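Local atomic coordinates of probable benzoylformate decarboxylase (Rhodococcus jostii, PDB entry 7ORX), a protein that belongs to the thiamine-diphosphate-dependent enzyme family, binding that cofactor between two of the four copies of its three-domain chain. Residues F245-P250 against A385-M390; H147-L150 against P156-V159; I197-S202 against H270-V275; E50-S55 against I438-S443. One frame throughout, in Å; residues are numbered along the deposited sequence.

Overall arrangement
Following the chain from its N terminus, the first of these segments, residues 50-55 on helix 50-64, meets its partner only at residues 438-443, so contact 4 closes a loop of most of the chain and joins the N-terminal cofactor-binding domain to the C-terminal one. The other three contacts fall within that span. Contact 2 closes a short loop between helix 138-149 and strand 157-162 of the first parallel sheet. Contact 3 then pairs helix 190-202 with strand 272-276 in the central domain. Before it is complete, residues 245-250 leave for contact 1, which closes later at helix 383-389; contacts 1 and 3 therefore cross, and contact 1 ties the central domain to the C-terminal domain.

Contact 1 (F245-P250 against A385-M390); sequences FPTRHP and AFWSQM
The hydroxyl of Thr247 is gripped by two main-chain groups of the chain that follows helix 383-389. Its OG1 donates to Met390 O at 2.8 Å and is also hydrogen-bonded to the backbone N of Leu392, so one small polar group serves as both donor and acceptor. At the carbonyl, the C=O...OG1 angle of 124° is well bent, and the hydroxyl is tilted 30° from the carbonyl plane. The first torsion of Thr247 (chi1 69°) sets OG1 between its own backbone N and carbonyl carbon, and leaves the methyl beside the backbone N.

That methyl makes the apolar half of the contact. Thr247 CG2 meets the six-membered part of the Trp387 indole at its edge, near the ring plane, 3.9 Å from CZ3 and 4.2 Å from CE3, and the two side chains cross at about a right angle. One face of the indole is occupied by its neighbour Phe386, whose CD1 lies 3.9 Å above the plane of Trp387. Arg248 adds only a looser approach, its CD standing 4.3 Å from Met390 O, while its guanidinium NH2 turns to Gly344 O and the side chain makes a cation-pi contact with Phe346.

Thr247 sits in the type I beta turn from Pro246 to His249, in the loop leading to strand 252-255 of the central domain. Backbone hydrogen bonding between Thr247 and Leu392 reinforces the junction. A buried hydroxyl with a donor and an acceptor both supplied by main chain implies a specific, directional join between the central and C-terminal domains.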
loop_
_atom_site.group_PDB
_atom_site.type_symbol
_atom_site.label_atom_id
_atom_site.label_comp_id
_atom_site.label_asym_id
_atom_site.label_seq_id
_atom_site.Cartn_x
_atom_site.Cartn_y
_atom_site.Cartn_z
ATOM N N PHE C 245 21.445 -20.992 24.160
ATOM C CA PHE C 245 22.417 -22.017 24.616
ATOM C C PHE C 245 22.990 -21.624 25.962
ATOM O O PHE C 245 23.158 -20.439 26.218
ATOM C CB PHE C 245 23.542 -22.081 23.593
ATOM C CG PHE C 245 24.327 -23.350 23.611
ATOM C CD1 PHE C 245 23.825 -24.486 23.009
ATOM C CD2 PHE C 245 25.591 -23.379 24.155
ATOM C CE1 PHE C 245 24.554 -25.660 22.995
ATOM C CE2 PHE C 245 26.331 -24.556 24.129
ATOM C CZ PHE C 245 25.806 -25.704 23.564
ATOM N N PRO C 246 23.344 -22.586 26.835
ATOM C CA PRO C 246 23.994 -22.244 28.106
ATOM C C PRO C 246 25.342 -21.531 27.860
ATOM O O PRO C 246 26.149 -22.059 27.162
ATOM C CB PRO C 246 24.168 -23.600 28.820
ATOM C CG PRO C 246 23.431 -24.643 28.020
ATOM C CD PRO C 246 23.148 -24.027 26.656
ATOM N N THR C 247 25.564 -20.346 28.419
ATOM C CA THR C 247 26.806 -19.544 28.180
ATOM C C THR C 247 28.029 -20.109 28.902
ATOM O O THR C 247 29.100 -19.555 28.655
ATOM C CB THR C 247 26.672 -18.074 28.596
ATOM O OG1 THR C 247 26.586 -17.974 30.019
ATOM C CG2 THR C 247 25.491 -17.418 27.907
ATOM N N ARG C 248 27.891 -21.127 29.757
ATOM C CA ARG C 248 29.088 -21.714 30.439
ATOM C C ARG C 248 29.211 -23.193 30.035
ATOM O O ARG C 248 29.888 -23.970 30.680
ATOM C CB ARG C 248 29.072 -21.506 31.961
ATOM C CG ARG C 248 28.907 -20.057 32.393
ATOM C CD ARG C 248 30.040 -19.166 31.905
ATOM N NE ARG C 248 31.297 -19.444 32.632
ATOM C CZ ARG C 248 32.512 -19.129 32.166
ATOM N NH1 ARG C 248 32.637 -18.502 31.008
ATOM N NH2 ARG C 248 33.606 -19.432 32.842
ATOM N N HIS C 249 28.560 -23.588 28.988
ATOM C CA HIS C 249 28.818 -24.916 28.398
ATOM C C HIS C 249 30.184 -24.926 27.724
ATOM O O HIS C 249 30.588 -23.945 27.113
ATOM C CB HIS C 249 27.709 -25.268 27.417
ATOM C CG HIS C 249 27.785 -26.681 26.984
ATOM N ND1 HIS C 249 28.528 -27.039 25.913
ATOM C CD2 HIS C 249 27.232 -27.812 27.477
ATOM C CE1 HIS C 249 28.440 -28.353 25.743
ATOM N NE2 HIS C 249 27.622 -28.852 26.687
ATOM N N PRO C 250 30.933 -26.044 27.777
ATOM C CA PRO C 250 32.167 -26.190 26.999
ATOM C C PRO C 250 32.141 -25.639 25.568
ATOM O O PRO C 250 33.051 -24.931 25.204
ATOM C CB PRO C 250 32.361 -27.708 27.024
ATOM C CG PRO C 250 31.964 -28.015 28.455
ATOM C CD PRO C 250 30.692 -27.206 28.648
ATOM N N ALA C 385 30.837 -6.914 27.060
ATOM C CA ALA C 385 30.847 -7.018 28.538
ATOM C C ALA C 385 29.804 -8.040 29.010
ATOM O O ALA C 385 30.138 -8.921 29.789
ATOM C CB ALA C 385 30.585 -5.661 29.130
ATOM N N PHE C 386 28.565 -7.924 28.568
ATOM C CA PHE C 386 27.478 -8.838 28.996
ATOM C C PHE C 386 27.901 -10.300 28.744
ATOM O O PHE C 386 27.822 -11.143 29.630
ATOM C CB PHE C 386 26.183 -8.439 28.274
ATOM C CG PHE C 386 25.001 -9.244 28.704
ATOM C CD1 PHE C 386 24.758 -10.479 28.177
ATOM C CD2 PHE C 386 24.203 -8.798 29.726
ATOM C CE1 PHE C 386 23.716 -11.260 28.639
ATOM C CE2 PHE C 386 23.165 -9.572 30.208
ATOM C CZ PHE C 386 22.927 -10.808 29.655
ATOM N N TRP C 387 28.364 -10.611 27.542
ATOM C CA TRP C 387 28.527 -12.020 27.105
ATOM C C TRP C 387 29.762 -12.635 27.761
ATOM O O TRP C 387 29.803 -13.862 27.982
ATOM C CB TRP C 387 28.540 -12.087 25.579
ATOM C CG TRP C 387 27.182 -11.793 25.024
ATOM C CD1 TRP C 387 26.775 -10.696 24.325
ATOM C CD2 TRP C 387 26.021 -12.615 25.187
ATOM N NE1 TRP C 387 25.446 -10.798 24.011
ATOM C CE2 TRP C 387 24.961 -11.958 24.535
ATOM C CE3 TRP C 387 25.798 -13.871 25.761
ATOM C CZ2 TRP C 387 23.694 -12.504 24.471
ATOM C CZ3 TRP C 387 24.545 -14.418 25.683
ATOM C CH2 TRP C 387 23.511 -13.738 25.046
ATOM N N SER C 388 30.726 -11.802 28.092
ATOM C CA SER C 388 32.020 -12.250 28.666
ATOM C C SER C 388 31.845 -12.470 30.171
ATOM O O SER C 388 32.747 -13.000 30.805
ATOM C CB SER C 388 33.119 -11.258 28.349
ATOM O OG SER C 388 32.987 -10.115 29.170
ATOM N N GLN C 389 30.674 -12.139 30.714
ATOM C CA GLN C 389 30.507 -11.958 32.174
ATOM C C GLN C 389 29.204 -12.598 32.690
ATOM O O GLN C 389 29.102 -12.696 33.886
ATOM C CB GLN C 389 30.614 -10.456 32.422
ATOM C CG GLN C 389 31.278 -10.098 33.740
ATOM C CD GLN C 389 32.746 -10.454 33.804
ATOM O OE1 GLN C 389 33.209 -11.018 34.779
ATOM N NE2 GLN C 389 33.498 -10.102 32.783
ATOM N N MET C 390 28.272 -13.102 31.865
ATOM C CA MET C 390 26.985 -13.620 32.403
ATOM C C MET C 390 26.925 -15.138 32.331
ATOM O O MET C 390 27.536 -15.694 31.386
ATOM C CB MET C 390 25.814 -13.012 31.639
ATOM C CG MET C 390 25.682 -11.530 31.931
ATOM S SD MET C 390 25.272 -11.256 33.646
ATOM C CE MET C 390 23.497 -11.184 33.501
#

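Contact 2 (H147-L150 against P156-V159); sequences HTAL and PVYV
Val157 points its side chain from the strand toward the last turn of helix 138-149 and straddles the methyl of Ala149 with both branches. CG1 is the closer, 3.8 Å from Ala149 CB, and CG2 follows at 4.1 Å from that same carbon. The torsion of Val157 (chi1 -54°) lays CG1 beside its own backbone N, and from there this branch also reaches the main chain of the helix, 3.8 Å from Ala149 N. Thr148 comes in at a slant to Val157 and offers only its methyl, CG2 lying 4.2 Å from CG1. Its hydroxyl is directed back along the helix, where OG1 is hydrogen-bonded to Gln144 O.

Helix 138-149 and strand 157-162 are consecutive elements of a beta-alpha-beta unit that starts at strand 128-130. Ala145, one turn earlier on the helix, continues the packing against both Val157 and Val159. Elsewhere, Thr148 and His147 pack on Ala309 of the second subunit. With a methyl on the helix and a short branched side chain on the strand, the side chains meet across the two segments through carbon atoms alone, and the one hydroxyl close by is satisfied within its own helix.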
loop_
_atom_site.group_PDB
_atom_site.type_symbol
_atom_site.label_atom_id
_atom_site.label_comp_id
_atom_site.label_asym_id
_atom_site.label_seq_id
_atom_site.Cartn_x
_atom_site.Cartn_y
_atom_site.Cartn_z
ATOM N N HIS C 147 -5.066 -17.270 14.343
ATOM C CA HIS C 147 -4.429 -18.465 13.731
ATOM C C HIS C 147 -3.199 -18.037 12.937
ATOM O O HIS C 147 -2.173 -18.760 12.940
ATOM C CB HIS C 147 -5.405 -19.163 12.792
ATOM C CG HIS C 147 -6.505 -19.864 13.497
ATOM N ND1 HIS C 147 -6.263 -20.737 14.537
ATOM C CD2 HIS C 147 -7.843 -19.861 13.265
ATOM C CE1 HIS C 147 -7.422 -21.236 14.934
ATOM N NE2 HIS C 147 -8.408 -20.713 14.161
ATOM N N THR C 148 -3.381 -16.949 12.192
ATOM C CA THR C 148 -2.351 -16.306 11.334
ATOM C C THR C 148 -1.177 -15.890 12.228
ATOM O O THR C 148 -0.055 -16.197 11.879
ATOM C CB THR C 148 -2.909 -15.086 10.588
ATOM O OG1 THR C 148 -4.008 -15.464 9.761
ATOM C CG2 THR C 148 -1.877 -14.399 9.728
ATOM N N ALA C 149 -1.402 -15.194 13.332
ATOM C CA ALA C 149 -0.307 -14.782 14.242
ATOM C C ALA C 149 0.543 -15.988 14.682
ATOM O O ALA C 149 1.771 -15.790 14.756
ATOM C CB ALA C 149 -0.858 -14.027 15.409
ATOM N N LEU C 150 -0.033 -17.184 14.868
ATOM C CA LEU C 150 0.662 -18.379 15.417
ATOM C C LEU C 150 1.188 -19.286 14.320
ATOM O O LEU C 150 1.803 -20.328 14.633
ATOM C CB LEU C 150 -0.287 -19.162 16.314
ATOM C CG LEU C 150 -0.718 -18.416 17.566
ATOM C CD1 LEU C 150 -1.996 -18.979 18.139
ATOM C CD2 LEU C 150 0.375 -18.441 18.612
ATOM N N PRO C 156 3.073 -10.425 14.240
ATOM C CA PRO C 156 1.949 -9.580 14.596
ATOM C C PRO C 156 0.931 -9.330 13.483
ATOM O O PRO C 156 1.295 -9.254 12.307
ATOM C CB PRO C 156 2.640 -8.266 15.005
ATOM C CG PRO C 156 3.896 -8.243 14.199
ATOM C CD PRO C 156 4.326 -9.684 14.065
ATOM N N VAL C 157 -0.317 -9.159 13.904
ATOM C CA VAL C 157 -1.519 -9.016 13.019
ATOM C C VAL C 157 -2.333 -7.829 13.549
ATOM O O VAL C 157 -2.242 -7.550 14.752
ATOM C CB VAL C 157 -2.325 -10.324 13.038
ATOM C CG1 VAL C 157 -1.436 -11.481 12.677
ATOM C CG2 VAL C 157 -2.894 -10.601 14.406
ATOM N N TYR C 158 -3.097 -7.154 12.709
ATOM C CA TYR C 158 -3.846 -5.951 13.108
ATOM C C TYR C 158 -5.273 -6.065 12.595
ATOM O O TYR C 158 -5.449 -6.436 11.479
ATOM C CB TYR C 158 -3.190 -4.723 12.505
ATOM C CG TYR C 158 -3.811 -3.387 12.830
ATOM C CD1 TYR C 158 -3.571 -2.735 14.026
ATOM C CD2 TYR C 158 -4.531 -2.710 11.875
ATOM C CE1 TYR C 158 -4.094 -1.478 14.289
ATOM C CE2 TYR C 158 -5.053 -1.451 12.110
ATOM C CZ TYR C 158 -4.817 -0.818 13.317
ATOM O OH TYR C 158 -5.349 0.424 13.527
ATOM N N VAL C 159 -6.241 -5.723 13.428
ATOM C CA VAL C 159 -7.682 -5.778 13.110
ATOM C C VAL C 159 -8.271 -4.458 13.595
ATOM O O VAL C 159 -8.174 -4.211 14.797
ATOM C CB VAL C 159 -8.343 -6.973 13.807
ATOM C CG1 VAL C 159 -9.820 -6.966 13.522
ATOM C CG2 VAL C 159 -7.718 -8.287 13.397
#

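Contact 3 (I197-S202 against H270-V275); sequences IETLES and HDLILV
Leu272 and Leu274 share one conformation, both first torsions near 180° with CG swung opposite the backbone N, and this carries both side chains out from the strand toward helix 190-202. Leu200 on the helix is turned differently: its CG lies beside the backbone N at chi1 -81°, which brings CD2 across to the strand although its CB does not itself point there. That single methyl fits against both leucines, 3.7 Å from Leu272 CD2 and 3.9 Å from Leu274 CD2, and in each pair the side chains cross at about a right angle.

Leu272 is shared in turn. Its other branch, CD1, meets the methyl of Thr199 with CG2 at 3.8 Å, while Leu272 CD2 also lies 3.8 Å from Thr199 O, against the helix backbone. The hydroxyl of Thr199 takes no part, since OG1 is hydrogen-bonded to Asp195 O one turn earlier. Beyond the pair, Ile299 of strand 297-302 touches both strand leucines, and Leu328 of helix 321-331 packs on Leu200.

The axes of helix 197-202 and strand 272-275 approach to 9.9 Å, and their N-to-C directions make an angle of 133°. Leu272 and Leu274, alternate residues on one side of an inner strand, thus meet a helix laid over the parallel sheet, the layered alpha/beta packing of the Rossmann-like central domain of thiamine diphosphate enzymes.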
loop_
_atom_site.group_PDB
_atom_site.type_symbol
_atom_site.label_atom_id
_atom_site.label_comp_id
_atom_site.label_asym_id
_atom_site.label_seq_id
_atom_site.Cartn_x
_atom_site.Cartn_y
_atom_site.Cartn_z
ATOM N N ILE C 197 22.151 -35.596 8.423
ATOM C CA ILE C 197 23.016 -36.357 9.373
ATOM C C ILE C 197 24.278 -36.816 8.627
ATOM O O ILE C 197 25.348 -36.732 9.216
ATOM C CB ILE C 197 22.324 -37.486 10.161
ATOM C CG1 ILE C 197 22.586 -38.857 9.552
ATOM C CG2 ILE C 197 20.845 -37.218 10.400
ATOM C CD1 ILE C 197 22.856 -39.951 10.564
ATOM N N GLU C 198 24.196 -37.215 7.369
ATOM C CA GLU C 198 25.410 -37.544 6.572
ATOM C C GLU C 198 26.311 -36.303 6.577
ATOM O O GLU C 198 27.428 -36.415 7.063
ATOM C CB GLU C 198 25.087 -38.002 5.150
ATOM C CG GLU C 198 26.305 -38.557 4.420
ATOM C CD GLU C 198 26.025 -39.766 3.493
ATOM O OE1 GLU C 198 24.886 -39.885 2.905
ATOM O OE2 GLU C 198 26.943 -40.626 3.334
ATOM N N THR C 199 25.818 -35.140 6.165
ATOM C CA THR C 199 26.622 -33.894 6.065
ATOM C C THR C 199 27.273 -33.558 7.415
ATOM O O THR C 199 28.416 -33.031 7.406
ATOM C CB THR C 199 25.791 -32.672 5.664
ATOM O OG1 THR C 199 24.869 -33.062 4.655
ATOM C CG2 THR C 199 26.627 -31.533 5.129
ATOM N N LEU C 200 26.572 -33.824 8.525
ATOM C CA LEU C 200 27.042 -33.494 9.892
ATOM C C LEU C 200 28.138 -34.473 10.308
ATOM O O LEU C 200 29.209 -33.978 10.721
ATOM C CB LEU C 200 25.862 -33.503 10.870
ATOM C CG LEU C 200 25.020 -32.227 10.880
ATOM C CD1 LEU C 200 23.824 -32.370 11.795
ATOM C CD2 LEU C 200 25.846 -31.038 11.326
ATOM N N GLU C 201 27.910 -35.786 10.192
ATOM C CA GLU C 201 28.911 -36.820 10.553
ATOM C C GLU C 201 30.106 -36.771 9.584
ATOM O O GLU C 201 31.201 -37.217 9.991
ATOM C CB GLU C 201 28.246 -38.188 10.583
ATOM C CG GLU C 201 27.167 -38.305 11.643
ATOM C CD GLU C 201 26.342 -39.586 11.553
ATOM O OE1 GLU C 201 26.494 -40.358 10.542
ATOM O OE2 GLU C 201 25.496 -39.799 12.474
ATOM N N SER C 202 29.891 -36.272 8.352
ATOM C CA SER C 202 30.923 -35.992 7.309
ATOM C C SER C 202 31.976 -35.013 7.832
ATOM O O SER C 202 33.170 -35.236 7.608
ATOM C CB SER C 202 30.324 -35.386 6.070
ATOM O OG SER C 202 30.230 -36.344 5.061
ATOM N N HIS C 270 36.536 -23.656 9.726
ATOM C CA HIS C 270 35.386 -24.592 9.787
ATOM C C HIS C 270 34.905 -24.937 8.377
ATOM O O HIS C 270 34.762 -24.014 7.598
ATOM C CB HIS C 270 34.292 -23.972 10.652
ATOM C CG HIS C 270 34.610 -23.959 12.099
ATOM N ND1 HIS C 270 34.847 -22.793 12.776
ATOM C CD2 HIS C 270 34.698 -24.953 12.999
ATOM C CE1 HIS C 270 35.075 -23.061 14.045
ATOM N NE2 HIS C 270 34.982 -24.382 14.201
ATOM N N ASP C 271 34.640 -26.214 8.098
ATOM C CA ASP C 271 34.223 -26.736 6.753
ATOM C C ASP C 271 32.693 -26.769 6.632
ATOM O O ASP C 271 32.176 -26.763 5.471
ATOM C CB ASP C 271 34.788 -28.134 6.464
ATOM C CG ASP C 271 34.467 -29.196 7.497
ATOM O OD1 ASP C 271 34.314 -28.867 8.662
ATOM O OD2 ASP C 271 34.388 -30.364 7.118
ATOM N N LEU C 272 31.993 -26.819 7.775
ATOM C CA LEU C 272 30.509 -26.771 7.838
ATOM C C LEU C 272 30.058 -25.786 8.923
ATOM O O LEU C 272 30.340 -26.067 10.080
ATOM C CB LEU C 272 29.989 -28.185 8.111
ATOM C CG LEU C 272 28.481 -28.299 7.977
ATOM C CD1 LEU C 272 28.070 -28.330 6.508
ATOM C CD2 LEU C 272 27.990 -29.508 8.734
ATOM N N ILE C 273 29.399 -24.701 8.511
ATOM C CA ILE C 273 28.601 -23.791 9.375
ATOM C C ILE C 273 27.162 -24.307 9.301
ATOM O O ILE C 273 26.526 -24.086 8.270
ATOM C CB ILE C 273 28.627 -22.308 8.895
ATOM C CG1 ILE C 273 29.943 -21.802 8.285
ATOM C CG2 ILE C 273 28.135 -21.386 9.983
ATOM C CD1 ILE C 273 31.135 -22.144 9.035
ATOM N N LEU C 274 26.632 -24.926 10.359
ATOM C CA LEU C 274 25.184 -25.202 10.468
ATOM C C LEU C 274 24.544 -24.074 11.270
ATOM O O LEU C 274 24.801 -23.963 12.476
ATOM C CB LEU C 274 24.965 -26.552 11.140
ATOM C CG LEU C 274 23.516 -26.854 11.488
ATOM C CD1 LEU C 274 22.671 -26.963 10.214
ATOM C CD2 LEU C 274 23.453 -28.117 12.323
ATOM N N VAL C 275 23.748 -23.240 10.614
ATOM C CA VAL C 275 22.995 -22.116 11.246
ATOM C C VAL C 275 21.586 -22.625 11.508
ATOM O O VAL C 275 20.936 -22.897 10.552
ATOM C CB VAL C 275 22.956 -20.865 10.343
ATOM C CG1 VAL C 275 22.116 -19.748 10.956
ATOM C CG2 VAL C 275 24.372 -20.390 10.002
#

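Contact 4 (E50-S55 against I438-S443). With TPP (thiamine diphosphate), chain K.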
loop_
_atom_site.group_PDB
_atom_site.type_symbol
_atom_site.label_atom_id
_atom_site.label_comp_id
_atom_site.label_asym_id
_atom_site.label_seq_id
_atom_site.Cartn_x
_atom_site.Cartn_y
_atom_site.Cartn_z
ATOM N N GLU C 50 1.249 4.012 23.969
ATOM C CA GLU C 50 0.887 2.801 23.186
ATOM C C GLU C 50 2.143 1.988 22.906
ATOM O O GLU C 50 2.048 0.763 22.836
ATOM C CB GLU C 50 0.189 3.211 21.900
ATOM C CG GLU C 50 -1.173 3.817 22.145
ATOM C CD GLU C 50 -1.261 5.300 22.538
ATOM O OE1 GLU C 50 -0.182 5.988 22.706
ATOM O OE2 GLU C 50 -2.429 5.798 22.696
ATOM N N GLY C 51 3.279 2.649 22.724
ATOM C CA GLY C 51 4.568 1.960 22.526
ATOM C C GLY C 51 4.953 1.120 23.734
ATOM O O GLY C 51 5.429 -0.029 23.567
ATOM N N ALA C 52 4.715 1.646 24.919
ATOM C CA ALA C 52 4.891 0.915 26.184
ATOM C C ALA C 52 3.902 -0.250 26.233
ATOM O O ALA C 52 4.341 -1.376 26.515
ATOM C CB ALA C 52 4.706 1.871 27.341
ATOM N N VAL C 53 2.620 0.011 25.955
ATOM C CA VAL C 53 1.569 -1.045 25.952
ATOM C C VAL C 53 2.058 -2.218 25.104
ATOM O O VAL C 53 1.977 -3.379 25.482
ATOM C CB VAL C 53 0.276 -0.487 25.351
ATOM C CG1 VAL C 53 -0.687 -1.582 24.917
ATOM C CG2 VAL C 53 -0.383 0.499 26.288
ATOM N N LEU C 54 2.536 -1.883 23.937
ATOM C CA LEU C 54 2.737 -2.915 22.931
ATOM C C LEU C 54 4.025 -3.662 23.266
ATOM O O LEU C 54 4.033 -4.909 23.172
ATOM C CB LEU C 54 2.744 -2.228 21.577
ATOM C CG LEU C 54 2.637 -3.237 20.467
ATOM C CD1 LEU C 54 1.560 -2.809 19.496
ATOM C CD2 LEU C 54 4.019 -3.450 19.840
ATOM N N SER C 55 5.052 -2.943 23.699
ATOM C CA SER C 55 6.318 -3.567 24.166
ATOM C C SER C 55 6.079 -4.434 25.415
ATOM O O SER C 55 6.706 -5.502 25.493
ATOM C CB SER C 55 7.352 -2.526 24.429
ATOM O OG SER C 55 7.871 -1.998 23.224
ATOM N N ILE C 438 9.638 4.850 29.361
ATOM C CA ILE C 438 9.786 5.239 30.800
ATOM C C ILE C 438 8.447 5.056 31.499
ATOM O O ILE C 438 8.420 4.656 32.669
ATOM C CB ILE C 438 10.302 6.690 30.904
ATOM C CG1 ILE C 438 10.812 7.025 32.312
ATOM C CG2 ILE C 438 9.256 7.694 30.443
ATOM C CD1 ILE C 438 12.090 6.289 32.689
ATOM N N THR C 439 7.351 5.328 30.794
ATOM C CA THR C 439 5.984 5.304 31.371
ATOM C C THR C 439 5.592 3.874 31.767
ATOM O O THR C 439 4.649 3.766 32.508
ATOM C CB THR C 439 4.943 5.837 30.386
ATOM O OG1 THR C 439 4.987 4.960 29.258
ATOM C CG2 THR C 439 5.197 7.265 29.965
ATOM N N ALA C 440 6.256 2.823 31.293
ATOM C CA ALA C 440 5.945 1.447 31.722
ATOM C C ALA C 440 6.242 1.279 33.203
ATOM O O ALA C 440 5.763 0.285 33.796
ATOM C CB ALA C 440 6.720 0.447 30.936
ATOM N N LEU C 441 7.004 2.193 33.799
ATOM C CA LEU C 441 7.270 2.126 35.252
ATOM C C LEU C 441 5.965 2.304 36.022
ATOM O O LEU C 441 5.785 1.623 37.046
ATOM C CB LEU C 441 8.274 3.210 35.627
ATOM C CG LEU C 441 9.721 2.923 35.265
ATOM C CD1 LEU C 441 10.578 4.100 35.694
ATOM C CD2 LEU C 441 10.187 1.622 35.921
ATOM N N TRP C 442 5.091 3.194 35.554
ATOM C CA TRP C 442 3.732 3.405 36.131
ATOM C C TRP C 442 2.962 2.084 36.177
ATOM O O TRP C 442 2.439 1.761 37.245
ATOM C CB TRP C 442 2.962 4.427 35.314
ATOM C CG TRP C 442 1.621 4.735 35.891
ATOM C CD1 TRP C 442 1.354 5.645 36.874
ATOM C CD2 TRP C 442 0.367 4.153 35.513
ATOM N NE1 TRP C 442 0.012 5.665 37.134
ATOM C CE2 TRP C 442 -0.621 4.773 36.296
ATOM C CE3 TRP C 442 -0.020 3.179 34.605
ATOM C CZ2 TRP C 442 -1.968 4.437 36.199
ATOM C CZ3 TRP C 442 -1.360 2.855 34.498
ATOM C CH2 TRP C 442 -2.314 3.475 35.290
ATOM N N SER C 443 2.956 1.335 35.078
ATOM C CA SER C 443 2.256 0.037 34.991
ATOM C C SER C 443 2.822 -0.906 36.049
ATOM O O SER C 443 2.052 -1.498 36.785
ATOM C CB SER C 443 2.324 -0.510 33.604
ATOM O OG SER C 443 1.624 0.369 32.725
HETATM N "N1'" TPP K . -4.212 7.741 23.032
HETATM C "C2'" TPP K . -3.946 8.683 22.118
HETATM C CM2 TPP K . -2.591 8.685 21.490
HETATM N "N3'" TPP K . -4.802 9.621 21.712
HETATM C "C4'" TPP K . -6.024 9.626 22.266
HETATM N "N4'" TPP K . -6.880 10.569 21.835
HETATM C "C5'" TPP K . -6.394 8.685 23.253
HETATM C "C6'" TPP K . -5.433 7.750 23.590
HETATM C "C7'" TPP K . -7.763 8.687 23.890
HETATM N N3 TPP K . -7.992 9.859 24.748
HETATM C C2 TPP K . -8.581 10.968 24.302
HETATM S S1 TPP K . -9.266 11.846 25.589
HETATM C C5 TPP K . -8.253 10.972 26.703
HETATM C C4 TPP K . -7.648 9.919 26.104
HETATM C CM4 TPP K . -6.731 8.928 26.757
HETATM C C6 TPP K . -8.108 11.424 28.134
HETATM C C7 TPP K . -6.874 12.284 28.374
HETATM O O7 TPP K . -6.812 12.648 29.783
HETATM P PA TPP K . -6.389 14.138 30.241
HETATM O O1A TPP K . -5.352 14.675 29.314
HETATM O O2A TPP K . -6.161 13.960 31.702
HETATM O O3A TPP K . -7.670 15.058 29.985
HETATM P PB TPP K . -8.994 15.266 30.855
HETATM O O1B TPP K . -9.266 16.759 30.910
HETATM O O2B TPP K . -10.058 14.520 30.106
HETATM O O3B TPP K . -8.694 14.667 32.207
#
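Ala52 meets residues 439 and 440 where helix 50-64 of the N-terminal domain comes up against residues 438-443 of the C-terminal domain, each an alpha/beta domain of the thiamine-diphosphate-binding fold. The methyl of Ala52 points straight at the other segment, its CB 3.6 Å from Thr439 OG1 and 4.4 Å from the methyl carbon CB of Ala440. With side chains this small, the backbones come close, the CA atoms of Ala52 and Ala440 being 5.7 Å apart. Thr439 has OG1 between its backbone N and carbonyl carbon (chi1 61°), a setting that presents the oxygen to Ala52.

The next shell holds the two segments in place. Pro411 of helix 409-418 touches both Ser55 and Ala440, and Tyr493 of helix 486-493 backs Thr439. Two hydroxyls reach across the domain boundary: Ser55 OG is hydrogen-bonded to Gly407 O, and Ser443 OG to Leu46 O. Trp442 extends the junction to the third subunit, where its NE1 is hydrogen-bonded to Pro482 O.

Farther out, the first residue of helix 50-64 reaches the cofactor. Glu50 bends at its second torsion (chi2 82°), carrying the carboxylate away from the helix to the pyrimidine of a thiamine diphosphate that is also held by residues of the third subunit, among them Gly432 and Ser433. Asn80 steadies the carboxylate through a hydrogen bond from ND2 to OE1. The other oxygen, Glu50 OE2, lies 2.7 Å from N1' of thiamine diphosphate.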